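PDB 4KV7: probable leucine/isoleucine/valine-binding protein from Rhodopirellula baltica, which probably binds branched-chain amino acids or related small ligands as the periplasmic binding component of an ABC-type uptake system, its true ligand being unknown. Local coordinates for residues H84-A88 and I324-I329; E140-A144 and Q355-V360; Y196-S201 and V223-P228. The protein carries 1 engineered substitution. All coordinates share one frame. Where two conformers were deposited one is given. Numbering follows the deposited sequence.

Contact 1: residues H84-A88 and I324-I329; sequences HEVLA and ISRSSI
The segment 84-88 is an irregular linker leading into strand 89-90. Glu85 takes a left-handed backbone conformation (phi/psi 53/41), after which Val86 is extended (-65/152), Leu87 turns back to -80/-26 and Ala88 is extended again. Across from it, Ile324 and Ser325 are extended and Ser325 is the N-cap residue of helix 326-335, whose first turn is closed by Ile329 N to Ser325 O at 2.9 Å. The backbones come closest at Leu87 and Arg326, with CA atoms 4.9 Å apart. Arg326 starts from chi1 m and then runs fully extended (t, t, chi4 172°), so its guanidinium edge reaches the next carbonyl: NE and NH2 of Arg326 form a bifurcated pair of hydrogen bonds to Val86 O, at 2.8 and 3.1 Å. Arg326 CG passes 3.4 Å from Leu87 O. Leu87, in the mt rotamer, is the apolar centre: its CB lies 3.6 Å from CD1 of Ile329 (also mt) and its CD1 4.0 Å from Ile324 CG2. Ser325 N donates to Ser328 OG (2.9 Å), the backbone-to-N3 half of a capping box. In the periplasmic-binding-protein lobe built around strands 16-24 and 57-65, this helix start packs on the loop between helix 70-81 and strand 89-90: Arg326 NH2 also bonds to Thr81 O, while Leu87 and Ile329 both pack on Phe20 of strand 16-24.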
loop_
_atom_site.group_PDB
_atom_site.type_symbol
_atom_site.label_atom_id
_atom_site.label_comp_id
_atom_site.label_asym_id
_atom_site.label_seq_id
_atom_site.Cartn_x
_atom_site.Cartn_y
_atom_site.Cartn_z
ATOM N N HIS A 84 13.160 -1.483 -21.977
ATOM C CA HIS A 84 13.796 -2.253 -20.910
ATOM C C HIS A 84 13.373 -3.717 -20.912
ATOM O O HIS A 84 14.030 -4.557 -20.292
ATOM C CB HIS A 84 13.519 -1.627 -19.544
ATOM C CG HIS A 84 14.145 -0.281 -19.366
ATOM N ND1 HIS A 84 15.508 -0.084 -19.428
ATOM C CD2 HIS A 84 13.598 0.930 -19.117
ATOM C CE1 HIS A 84 15.772 1.196 -19.233
ATOM N NE2 HIS A 84 14.632 1.834 -19.042
ATOM N N GLU A 85 12.274 -4.013 -21.599
ATOM C CA GLU A 85 11.780 -5.386 -21.722
ATOM C C GLU A 85 11.615 -6.080 -20.373
ATOM O O GLU A 85 11.958 -7.256 -20.237
ATOM C CB GLU A 85 12.717 -6.215 -22.610
ATOM C CG GLU A 85 12.887 -5.659 -24.006
ATOM C CD GLU A 85 13.744 -6.549 -24.887
ATOM O OE1 GLU A 85 14.840 -6.959 -24.446
ATOM O OE2 GLU A 85 13.319 -6.830 -26.023
ATOM N N VAL A 86 11.104 -5.367 -19.377
ATOM C CA VAL A 86 11.037 -5.956 -18.044
ATOM C C VAL A 86 10.090 -7.154 -17.989
ATOM O O VAL A 86 9.134 -7.244 -18.763
ATOM C CB VAL A 86 10.657 -4.927 -16.955
ATOM C CG1 VAL A 86 11.649 -3.773 -16.936
ATOM C CG2 VAL A 86 9.225 -4.413 -17.139
ATOM N N LEU A 87 10.381 -8.074 -17.075
ATOM C CA LEU A 87 9.620 -9.315 -16.939
ATOM C C LEU A 87 8.309 -9.123 -16.180
ATOM O O LEU A 87 7.359 -9.898 -16.362
ATOM C CB LEU A 87 10.475 -10.378 -16.246
ATOM C CG LEU A 87 11.803 -10.702 -16.934
ATOM C CD1 LEU A 87 12.648 -11.627 -16.071
ATOM C CD2 LEU A 87 11.582 -11.296 -18.322
ATOM N N ALA A 88 8.275 -8.102 -15.329
ATOM C CA ALA A 88 7.100 -7.741 -14.546
ATOM C C ALA A 88 7.315 -6.328 -14.032
ATOM O O ALA A 88 8.463 -5.878 -13.914
ATOM C CB ALA A 88 6.900 -8.703 -13.377
ATOM N N ILE A 324 12.288 -18.109 -18.096
ATOM C CA ILE A 324 11.659 -17.106 -17.256
ATOM C C ILE A 324 11.254 -15.939 -18.155
ATOM O O ILE A 324 12.097 -15.302 -18.789
ATOM C CB ILE A 324 12.594 -16.669 -16.127
ATOM C CG1 ILE A 324 12.883 -17.869 -15.215
ATOM C CG2 ILE A 324 11.973 -15.527 -15.333
ATOM C CD1 ILE A 324 14.136 -17.732 -14.377
ATOM N N SER A 325 9.949 -15.701 -18.235
ATOM C CA SER A 325 9.395 -14.715 -19.149
ATOM C C SER A 325 8.174 -14.087 -18.503
ATOM O O SER A 325 7.744 -14.512 -17.434
ATOM C CB SER A 325 8.964 -15.389 -20.451
ATOM O OG SER A 325 7.892 -16.287 -20.200
ATOM N N ARG A 326 7.615 -13.073 -19.160
ATOM C CA ARG A 326 6.370 -12.471 -18.712
ATOM C C ARG A 326 5.295 -13.534 -18.541
ATOM O O ARG A 326 4.614 -13.581 -17.526
ATOM C CB ARG A 326 5.906 -11.414 -19.708
ATOM C CG ARG A 326 6.761 -10.158 -19.680
ATOM C CD ARG A 326 6.346 -9.150 -20.731
ATOM N NE ARG A 326 7.236 -7.992 -20.673
ATOM C CZ ARG A 326 7.238 -6.992 -21.548
ATOM N NH1 ARG A 326 6.373 -6.975 -22.553
ATOM N NH2 ARG A 326 8.111 -5.999 -21.409
ATOM N N SER A 327 5.162 -14.413 -19.529
ATOM C CA SER A 327 4.121 -15.428 -19.477
ATOM C C SER A 327 4.381 -16.471 -18.389
ATOM O O SER A 327 3.463 -16.867 -17.676
ATOM C CB SER A 327 3.944 -16.097 -20.841
ATOM O OG SER A 327 5.117 -16.785 -21.231
ATOM N N SER A 328 5.628 -16.910 -18.242
ATOM C CA SER A 328 5.885 -17.920 -17.217
ATOM C C SER A 328 5.828 -17.330 -15.802
ATOM O O SER A 328 5.512 -18.032 -14.847
ATOM C CB SER A 328 7.186 -18.691 -17.473
ATOM O OG SER A 328 8.322 -17.867 -17.306
ATOM N N ILE A 329 6.102 -16.036 -15.661
ATOM C CA ILE A 329 5.953 -15.403 -14.356
ATOM C C ILE A 329 4.478 -15.260 -13.977
ATOM O O ILE A 329 4.098 -15.554 -12.849
ATOM C CB ILE A 329 6.694 -14.062 -14.278
ATOM C CG1 ILE A 329 8.201 -14.328 -14.212
ATOM C CG2 ILE A 329 6.225 -13.243 -13.066
ATOM C CD1 ILE A 329 9.051 -13.094 -14.307
#

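Contact 2: residues E140-A144 and Q355-V360; sequences EETAA and QASSKV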
loop_
_atom_site.group_PDB
_atom_site.type_symbol
_atom_site.label_atom_id
_atom_site.label_comp_id
_atom_site.label_asym_id
_atom_site.label_seq_id
_atom_site.Cartn_x
_atom_site.Cartn_y
_atom_site.Cartn_z
ATOM N N GLU A 140 -11.777 -3.422 2.134
ATOM C CA GLU A 140 -11.553 -4.228 3.333
ATOM C C GLU A 140 -11.066 -3.401 4.525
ATOM O O GLU A 140 -11.496 -3.623 5.651
ATOM C CB GLU A 140 -10.623 -5.403 3.004
ATOM C CG GLU A 140 -11.321 -6.415 2.093
ATOM C CD GLU A 140 -10.399 -7.399 1.386
ATOM O OE1 GLU A 140 -9.228 -7.083 1.113
ATOM O OE2 GLU A 140 -10.881 -8.506 1.073
ATOM N N GLU A 141 -10.179 -2.440 4.287
ATOM C CA GLU A 141 -9.706 -1.596 5.382
ATOM C C GLU A 141 -10.835 -0.764 5.962
ATOM O O GLU A 141 -11.000 -0.680 7.189
ATOM C CB GLU A 141 -8.577 -0.666 4.935
ATOM C CG GLU A 141 -7.290 -1.370 4.554
ATOM C CD GLU A 141 -6.186 -0.383 4.259
ATOM O OE1 GLU A 141 -5.855 0.426 5.143
ATOM O OE2 GLU A 141 -5.642 -0.391 3.131
ATOM N N THR A 142 -11.597 -0.130 5.078
ATOM C CA THR A 142 -12.684 0.745 5.524
ATOM C C THR A 142 -13.819 -0.016 6.183
ATOM O O THR A 142 -14.451 0.493 7.107
ATOM C CB THR A 142 -13.217 1.662 4.397
ATOM O OG1 THR A 142 -13.649 0.870 3.285
ATOM C CG2 THR A 142 -12.153 2.673 3.957
ATOM N N ALA A 143 -14.080 -1.235 5.731
ATOM C CA ALA A 143 -15.090 -2.065 6.381
ATOM C C ALA A 143 -14.661 -2.358 7.813
ATOM O O ALA A 143 -15.476 -2.291 8.738
ATOM C CB ALA A 143 -15.301 -3.363 5.603
ATOM N N ALA A 144 -13.395 -2.706 8.001
ATOM C CA ALA A 144 -12.900 -2.999 9.344
ATOM C C ALA A 144 -13.041 -1.784 10.262
ATOM O O ALA A 144 -13.491 -1.908 11.399
ATOM C CB ALA A 144 -11.464 -3.471 9.288
ATOM N N GLN A 355 -5.793 -11.743 -5.441
ATOM C CA GLN A 355 -5.433 -10.988 -4.247
ATOM C C GLN A 355 -5.026 -11.971 -3.163
ATOM O O GLN A 355 -5.834 -12.789 -2.713
ATOM C CB GLN A 355 -6.572 -10.085 -3.776
ATOM C CG GLN A 355 -6.174 -9.200 -2.601
ATOM C CD GLN A 355 -7.327 -8.372 -2.102
ATOM O OE1 GLN A 355 -7.866 -7.534 -2.837
ATOM N NE2 GLN A 355 -7.732 -8.607 -0.865
ATOM N N ALA A 356 -3.767 -11.909 -2.753
ATOM C CA ALA A 356 -3.206 -12.950 -1.904
ATOM C C ALA A 356 -3.751 -12.925 -0.482
ATOM O O ALA A 356 -3.930 -13.976 0.131
ATOM C CB ALA A 356 -1.695 -12.856 -1.894
ATOM N N SER A 357 -3.987 -11.720 0.034
ATOM C CA SER A 357 -4.353 -11.495 1.430
ATOM C C SER A 357 -5.567 -10.580 1.534
ATOM O O SER A 357 -5.658 -9.611 0.783
ATOM C CB SER A 357 -3.163 -10.838 2.145
ATOM O OG SER A 357 -3.516 -10.376 3.438
ATOM N N SER A 358 -6.473 -10.858 2.470
ATOM C CA SER A 358 -7.539 -9.913 2.842
ATOM C C SER A 358 -7.339 -9.392 4.261
ATOM O O SER A 358 -8.204 -8.711 4.804
ATOM C CB SER A 358 -8.931 -10.544 2.723
ATOM O OG SER A 358 -9.340 -10.665 1.370
ATOM N N LYS A 359 -6.196 -9.702 4.865
ATOM C CA LYS A 359 -5.994 -9.383 6.268
ATOM C C LYS A 359 -5.667 -7.909 6.475
ATOM O O LYS A 359 -4.884 -7.310 5.728
ATOM C CB LYS A 359 -4.898 -10.261 6.857
ATOM C CG LYS A 359 -4.847 -10.278 8.374
ATOM C CD LYS A 359 -4.323 -11.617 8.878
ATOM C CE LYS A 359 -4.096 -11.609 10.374
ATOM N NZ LYS A 359 -3.420 -12.868 10.815
ATOM N N VAL A 360 -6.285 -7.337 7.498
ATOM C CA VAL A 360 -6.086 -5.943 7.865
ATOM C C VAL A 360 -5.595 -5.929 9.308
ATOM O O VAL A 360 -6.240 -6.509 10.193
ATOM C CB VAL A 360 -7.399 -5.152 7.728
ATOM C CG1 VAL A 360 -7.248 -3.739 8.280
ATOM C CG2 VAL A 360 -7.861 -5.136 6.267
#
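Residues 140-144 form regular alpha-helix within helix 138-151, with Ala144 N bonded to Glu140 O at 3.2 Å, whereas 355-360, ahead of strand 361-365, is extended at Gln355, Ser357, Lys359 and Val360 but broken by Ala356 and Ser358. The two backbones stay apart: the closest CA pairs are Glu141 with Val360 at 6.2 Å and Glu140 with Ser358 at 7.0 Å, so side chains bridge the gap. An ST turn shapes the loop, Ser357 OG accepting from Lys359 N at 3.1 Å. Glu140, with chi1 m and chi2 t, reaches across and divides its carboxylate between two donors: Gln355 NE2 gives a hydrogen bond to Glu140 OE1 at 2.9 Å and Ser358 OG one to Glu140 OE2 at 2.7 Å. Gln355 NE2 also donates to Ser357 O (2.8 Å), folding the amide back over its own loop. In the two-lobed periplasmic binding protein fold, this loop leads directly into a strand that runs antiparallel to strand 268-271 in the seven-stranded sheet; helix 138-151 meets the loop through Glu140, Glu141 and Ala144. Glu140 OE1 additionally accepts from Ser137 N near the helix start. Beyond the polar end, Val360 points at the helix: its CG2 lies 4.2 Å from Glu141 CG and 4.3 Å from Glu140 CB, and its CG1 4.3 Å from Ala144 CB. Glu141 touches Val248 and Val272, its carboxylate bonding Thr270 and Ser249.

Contact 3: residues Y196-S201 and V223-P228; sequences YRRNTS and VGTYEP
A buried tyrosine-proline contact, reinforced by water, joins the loop after edge strand 193-196 to the start of helix 226-238, next to the end of strand 219-223. Tyr196 is extended (phi/psi -143/156) with chi1 p and chi2 -88°; a type II beta turn follows from Arg197 to Thr200, closed by Thr200 N to Arg197 O at 3.1 Å, with Asn199 left-handed (66/19) and Thr200 OG1 also donating to Arg197 O (2.7 Å). The closest backbone approach is Ser201 to Pro228, CA to CA 4.8 Å. Pro228 lies over one face of the Tyr196 ring in a CH-pi contact, its CB 3.8 Å from the ring centroid and 16° off the normal. Strands 193-196 and 219-223 flank strand 159-164 in this parallel part of the sheet, so the phenol spans the C-terminal end of strand 159-164 to reach the end of strand 219-223. There Tyr196 OH accepts from N of the N-cap residue Thr225 at 3.0 Å, and lies 3.0 Å from Gly224 CA, where a CB would clash. One water links Asn199 OD1 (3.0 Å) and Thr225 OG1 (2.9 Å); a second donates to Thr200 O (2.9 Å) and Glu227 OE1 (2.7 Å). Arg198 forms salt bridges with Glu69 and Asp166.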
loop_
_atom_site.group_PDB
_atom_site.type_symbol
_atom_site.label_atom_id
_atom_site.label_comp_id
_atom_site.label_asym_id
_atom_site.label_seq_id
_atom_site.Cartn_x
_atom_site.Cartn_y
_atom_site.Cartn_z
ATOM N N TYR A 196 -8.963 17.150 -0.736
ATOM C CA TYR A 196 -7.805 17.972 -1.061
ATOM C C TYR A 196 -7.195 17.475 -2.367
ATOM O O TYR A 196 -7.332 16.308 -2.720
ATOM C CB TYR A 196 -6.759 17.917 0.066
ATOM C CG TYR A 196 -6.036 16.598 0.093
ATOM C CD1 TYR A 196 -6.535 15.524 0.813
ATOM C CD2 TYR A 196 -4.867 16.415 -0.640
ATOM C CE1 TYR A 196 -5.893 14.297 0.807
ATOM C CE2 TYR A 196 -4.224 15.190 -0.667
ATOM C CZ TYR A 196 -4.739 14.132 0.064
ATOM O OH TYR A 196 -4.082 12.918 0.053
ATOM N N ARG A 197 -6.482 18.348 -3.061
ATOM C CA ARG A 197 -5.897 17.987 -4.346
ATOM C C ARG A 197 -4.581 17.225 -4.173
ATOM O O ARG A 197 -3.710 17.635 -3.386
ATOM C CB ARG A 197 -5.677 19.244 -5.202
ATOM C CG ARG A 197 -5.044 18.943 -6.555
ATOM C CD ARG A 197 -5.223 20.066 -7.573
ATOM N NE ARG A 197 -4.428 21.258 -7.296
ATOM C CZ ARG A 197 -3.154 21.410 -7.641
ATOM N NH1 ARG A 197 -2.508 20.423 -8.239
ATOM N NH2 ARG A 197 -2.524 22.545 -7.368
ATOM N N ARG A 198 -4.437 16.124 -4.909
ATOM C CA ARG A 198 -3.236 15.289 -4.866
ATOM C C ARG A 198 -1.946 16.093 -4.975
ATOM O O ARG A 198 -1.808 16.975 -5.823
ATOM C CB ARG A 198 -3.269 14.250 -5.984
ATOM C CG ARG A 198 -2.057 13.322 -5.974
ATOM C CD ARG A 198 -2.111 12.272 -7.091
ATOM N NE ARG A 198 -2.006 12.873 -8.416
ATOM C CZ ARG A 198 -3.009 13.031 -9.278
ATOM N NH1 ARG A 198 -4.241 12.633 -8.985
ATOM N NH2 ARG A 198 -2.775 13.605 -10.446
ATOM N N ASN A 199 -1.009 15.754 -4.097
ATOM C CA ASN A 199 0.325 16.341 -4.067
ATOM C C ASN A 199 0.350 17.817 -3.701
ATOM O O ASN A 199 1.338 18.491 -3.919
ATOM C CB ASN A 199 1.117 16.020 -5.341
ATOM C CG ASN A 199 1.552 14.565 -5.388
ATOM O OD1 ASN A 199 1.801 13.954 -4.347
ATOM N ND2 ASN A 199 1.625 14.000 -6.586
ATOM N N THR A 200 -0.729 18.300 -3.095
ATOM C CA THR A 200 -0.745 19.627 -2.494
ATOM C C THR A 200 -0.905 19.493 -0.991
ATOM O O THR A 200 -1.166 18.405 -0.474
ATOM C CB THR A 200 -1.916 20.513 -3.006
ATOM O OG1 THR A 200 -3.148 20.109 -2.395
ATOM C CG2 THR A 200 -2.029 20.500 -4.531
ATOM N N SER A 201 -0.772 20.614 -0.291
ATOM C CA SER A 201 -1.074 20.685 1.136
ATOM C C SER A 201 -2.348 21.502 1.366
ATOM O O SER A 201 -2.573 22.028 2.461
ATOM C CB SER A 201 0.078 21.342 1.885
ATOM O OG SER A 201 0.158 22.696 1.489
ATOM N N VAL A 223 -8.236 9.167 3.732
ATOM C CA VAL A 223 -7.837 8.455 2.528
ATOM C C VAL A 223 -6.948 9.422 1.747
ATOM O O VAL A 223 -7.376 10.071 0.791
ATOM C CB VAL A 223 -9.069 7.997 1.700
ATOM C CG1 VAL A 223 -8.625 7.111 0.561
ATOM C CG2 VAL A 223 -10.094 7.272 2.581
ATOM N N GLY A 224 -5.710 9.545 2.210
ATOM C CA GLY A 224 -4.803 10.541 1.691
ATOM C C GLY A 224 -3.370 10.099 1.829
ATOM O O GLY A 224 -3.103 8.910 1.968
ATOM N N THR A 225 -2.441 11.048 1.758
ATOM C CA THR A 225 -1.029 10.768 1.994
ATOM C C THR A 225 -0.550 11.541 3.220
ATOM O O THR A 225 -1.223 12.464 3.696
ATOM C CB THR A 225 -0.170 11.140 0.788
ATOM O OG1 THR A 225 -0.395 12.515 0.465
ATOM C CG2 THR A 225 -0.528 10.246 -0.412
ATOM N N TYR A 226 0.632 11.184 3.712
ATOM C CA TYR A 226 1.117 11.697 4.983
ATOM C C TYR A 226 1.203 13.212 5.067
ATOM O O TYR A 226 0.870 13.777 6.107
ATOM C CB TYR A 226 2.440 11.043 5.400
ATOM C CG TYR A 226 3.546 11.140 4.375
ATOM C CD1 TYR A 226 3.705 10.147 3.407
ATOM C CD2 TYR A 226 4.453 12.193 4.393
ATOM C CE1 TYR A 226 4.724 10.217 2.469
ATOM C CE2 TYR A 226 5.473 12.266 3.458
ATOM C CZ TYR A 226 5.606 11.272 2.502
ATOM O OH TYR A 226 6.592 11.305 1.557
ATOM N N GLU A 227 1.657 13.893 4.016
ATOM C CA GLU A 227 1.805 15.347 4.103
ATOM C C GLU A 227 0.466 16.080 4.322
ATOM O O GLU A 227 0.323 16.816 5.307
ATOM C CB GLU A 227 2.575 15.949 2.918
ATOM C CG GLU A 227 2.819 17.439 3.140
ATOM C CD GLU A 227 3.131 18.251 1.882
ATOM O OE1 GLU A 227 2.744 17.833 0.763
ATOM O OE2 GLU A 227 3.713 19.343 2.040
ATOM N N PRO A 228 -0.511 15.897 3.418
ATOM C CA PRO A 228 -1.774 16.598 3.638
ATOM C C PRO A 228 -2.509 16.087 4.871
ATOM O O PRO A 228 -3.173 16.887 5.531
ATOM C CB PRO A 228 -2.564 16.329 2.349
ATOM C CG PRO A 228 -1.960 15.104 1.778
ATOM C CD PRO A 228 -0.514 15.176 2.132
HETATM O O HOH W 1 1.342 13.856 -1.360
HETATM O O HOH W 2 0.967 16.511 -0.791
#

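Overall arrangement
The three contacts are spread along the elongated two-lobed molecule. Contact 1 lies in the lobe containing strands 16-24 and 57-65. Its centre is about 23 Å from the centre of the chain, about 28 Å from that of contact 2 and about 34 Å from that of contact 3. Contacts 2 and 3 have centres about 23 Å apart and nearest atoms about 5 Å apart, without touching. Contact 3 is nested in sequence inside the loops closed by both others, while contacts 1 and 2 cross along the chain. Ligands of this family bind between the lobes; contact 3 probably borders that cleft, since Arg198 and Asn199 bond Glu69 and Tyr226 OH bonds Glu32 N, across the lobes.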